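Local coordinates for DNA ligase D 3'-phosphoesterase domain-containing protein (Methanocella paludicola, PDB 5DMP) that probably trims the 3' ends of broken DNA as the phosphoesterase of an archaeal non-homologous end-joining pathway, at residues G56-E61 with W77-Y82. Sequence-based numbering, arbitrary orientation.
Sequences GYATFE and WDIGTY. With VN4 (oxido(dioxo)vanadium), chain J.
Ile79, on strand 72-84 of the antiparallel beta barrel of this LigD-type phosphoesterase domain, meets the end of a 3-10 turn, at Ala58, and the following Thr59 through a single methyl, CD1. Ile79 CD1 lies 3.6 Å from Ala58 O and 3.9 Å from Thr59 CG2, with Ala58 CB a little farther at 4.2 Å. The length and apolar end of isoleucine suit this place: CG1 stands anti to the backbone N (chi1 -164°) and the chain runs on extended, carrying CD1 across to the turn. Threonine suits its side by offering CG2, its apolar branch, to that methyl. The price is that Ala58 O, covered by the methyl, finds no hydrogen-bond partner in the model. A residue as small as alanine is consistent with this close approach; its methyl also touches Ile5 and Val7 of strand 5-12.

On this turn sits Tyr57, whose OH donates a 2.7 Å hydrogen bond to O2 of the bound vanadate, O2 lying beyond the ring's edge and close to the ring plane. A phenylalanine here would keep the ring but would probably leave O2 without this donor, though His53 NE2 also bonds the oxyanion. Phe60 CB lies 4.0 Å above the centre of one face of the Tyr57 ring. Tyr57 O accepts hydrogen bonds from Gln9 NE2 and, at 2.9 Å, from Phe60 N. On the strand, a classic bulge sets Trp77 and Asp78 both opposite Ile8, and Asp78 OD1 accepts a weak 3.0 Å bond from Ile79 N, bent to 126°.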
loop_
_atom_site.group_PDB
_atom_site.type_symbol
_atom_site.label_atom_id
_atom_site.label_comp_id
_atom_site.label_asym_id
_atom_site.label_seq_id
_atom_site.Cartn_x
_atom_site.Cartn_y
_atom_site.Cartn_z
ATOM N N GLY A 56 -11.232 -6.252 8.488
ATOM C CA GLY A 56 -10.565 -6.562 9.755
ATOM C C GLY A 56 -9.135 -7.110 9.614
ATOM O O GLY A 56 -8.356 -7.062 10.563
ATOM N N TYR A 57 -8.754 -7.590 8.413
ATOM C CA TYR A 57 -7.355 -7.975 8.153
ATOM C C TYR A 57 -6.342 -6.833 8.244
ATOM O O TYR A 57 -5.126 -7.072 8.404
ATOM C CB TYR A 57 -7.284 -8.598 6.740
ATOM C CG TYR A 57 -6.112 -9.482 6.543
ATOM C CD1 TYR A 57 -6.118 -10.775 7.055
ATOM C CD2 TYR A 57 -4.958 -9.044 5.866
ATOM C CE1 TYR A 57 -5.025 -11.644 6.846
ATOM C CE2 TYR A 57 -3.842 -9.877 5.717
ATOM C CZ TYR A 57 -3.910 -11.196 6.191
ATOM O OH TYR A 57 -2.885 -12.066 6.017
ATOM N N ALA A 58 -6.813 -5.592 8.189
ATOM C CA ALA A 58 -5.848 -4.443 8.258
ATOM C C ALA A 58 -4.936 -4.441 9.503
ATOM O O ALA A 58 -3.801 -3.933 9.479
ATOM C CB ALA A 58 -6.613 -3.137 8.189
ATOM N N THR A 59 -5.406 -4.999 10.624
ATOM C CA THR A 59 -4.534 -5.028 11.833
ATOM C C THR A 59 -4.001 -6.440 12.101
ATOM O O THR A 59 -3.487 -6.695 13.195
ATOM C CB THR A 59 -5.284 -4.474 13.081
ATOM O OG1 THR A 59 -6.467 -5.255 13.244
ATOM C CG2 THR A 59 -5.753 -3.048 12.819
ATOM N N PHE A 60 -4.066 -7.355 11.119
ATOM C CA PHE A 60 -3.481 -8.671 11.322
ATOM C C PHE A 60 -1.953 -8.566 11.327
ATOM O O PHE A 60 -1.367 -8.072 10.332
ATOM C CB PHE A 60 -3.891 -9.684 10.210
ATOM C CG PHE A 60 -3.181 -10.980 10.348
ATOM C CD1 PHE A 60 -3.323 -11.735 11.539
ATOM C CD2 PHE A 60 -2.204 -11.365 9.440
ATOM C CE1 PHE A 60 -2.635 -12.931 11.713
ATOM C CE2 PHE A 60 -1.522 -12.551 9.624
ATOM C CZ PHE A 60 -1.724 -13.332 10.758
ATOM N N GLU A 61 -1.309 -9.015 12.421
ATOM C CA GLU A 61 0.155 -9.050 12.492
ATOM C C GLU A 61 0.476 -10.374 13.153
ATOM O O GLU A 61 -0.059 -10.599 14.239
ATOM C CB GLU A 61 0.627 -7.883 13.395
ATOM C CG GLU A 61 2.119 -7.920 13.650
ATOM C CD GLU A 61 2.623 -6.556 14.099
ATOM O OE1 GLU A 61 2.658 -5.632 13.258
ATOM O OE2 GLU A 61 3.015 -6.423 15.308
ATOM N N TRP A 77 2.927 -2.689 8.743
ATOM C CA TRP A 77 4.052 -1.815 8.520
ATOM C C TRP A 77 3.648 -0.331 8.524
ATOM O O TRP A 77 4.422 0.514 8.967
ATOM C CB TRP A 77 4.819 -2.289 7.226
ATOM C CG TRP A 77 6.077 -1.473 6.921
ATOM C CD1 TRP A 77 7.384 -1.764 7.308
ATOM C CD2 TRP A 77 6.146 -0.243 6.133
ATOM N NE1 TRP A 77 8.254 -0.778 6.765
ATOM C CE2 TRP A 77 7.513 0.166 6.099
ATOM C CE3 TRP A 77 5.180 0.553 5.489
ATOM C CZ2 TRP A 77 7.930 1.335 5.408
ATOM C CZ3 TRP A 77 5.580 1.722 4.789
ATOM C CH2 TRP A 77 6.976 2.095 4.783
ATOM N N ASP A 78 2.443 0.032 8.017
ATOM C CA ASP A 78 1.948 1.373 8.169
ATOM C C ASP A 78 0.433 1.265 8.119
ATOM O O ASP A 78 -0.096 0.297 7.558
ATOM C CB ASP A 78 2.381 2.301 6.996
ATOM C CG ASP A 78 2.162 3.765 7.307
ATOM O OD1 ASP A 78 1.954 4.126 8.503
ATOM O OD2 ASP A 78 2.178 4.667 6.387
ATOM N N ILE A 79 -0.261 2.179 8.764
ATOM C CA ILE A 79 -1.731 2.114 8.761
ATOM C C ILE A 79 -2.258 3.551 8.974
ATOM O O ILE A 79 -1.586 4.451 9.533
ATOM C CB ILE A 79 -2.252 1.128 9.854
ATOM C CG1 ILE A 79 -3.731 0.761 9.586
ATOM C CG2 ILE A 79 -2.040 1.784 11.256
ATOM C CD1 ILE A 79 -4.184 -0.488 10.358
ATOM N N GLY A 80 -3.448 3.811 8.475
ATOM C CA GLY A 80 -4.095 5.102 8.685
ATOM C C GLY A 80 -5.325 5.106 7.785
ATOM O O GLY A 80 -6.047 4.117 7.680
ATOM N N THR A 81 -5.553 6.236 7.162
ATOM C CA THR A 81 -6.704 6.421 6.302
ATOM C C THR A 81 -6.204 7.090 5.021
ATOM O O THR A 81 -4.976 7.305 4.880
ATOM C CB THR A 81 -7.765 7.359 6.989
ATOM O OG1 THR A 81 -7.174 8.617 7.322
ATOM C CG2 THR A 81 -8.295 6.719 8.320
ATOM N N TYR A 82 -7.095 7.385 4.077
ATOM C CA TYR A 82 -6.667 8.128 2.889
ATOM C C TYR A 82 -7.808 8.984 2.408
ATOM O O TYR A 82 -8.958 8.762 2.812
ATOM C CB TYR A 82 -6.236 7.115 1.774
ATOM C CG TYR A 82 -7.382 6.340 1.163
ATOM C CD1 TYR A 82 -8.036 6.828 0.025
ATOM C CD2 TYR A 82 -7.783 5.089 1.699
ATOM C CE1 TYR A 82 -9.062 6.115 -0.581
ATOM C CE2 TYR A 82 -8.840 4.378 1.116
ATOM C CZ TYR A 82 -9.466 4.876 0.016
ATOM O OH TYR A 82 -10.481 4.164 -0.534
HETATM V V VN4 J . -1.978 -11.835 2.469
HETATM O O1 VN4 J . -3.496 -12.964 2.793
HETATM O O2 VN4 J . -0.996 -11.680 4.126
HETATM O O3 VN4 J . -1.649 -11.082 0.759
#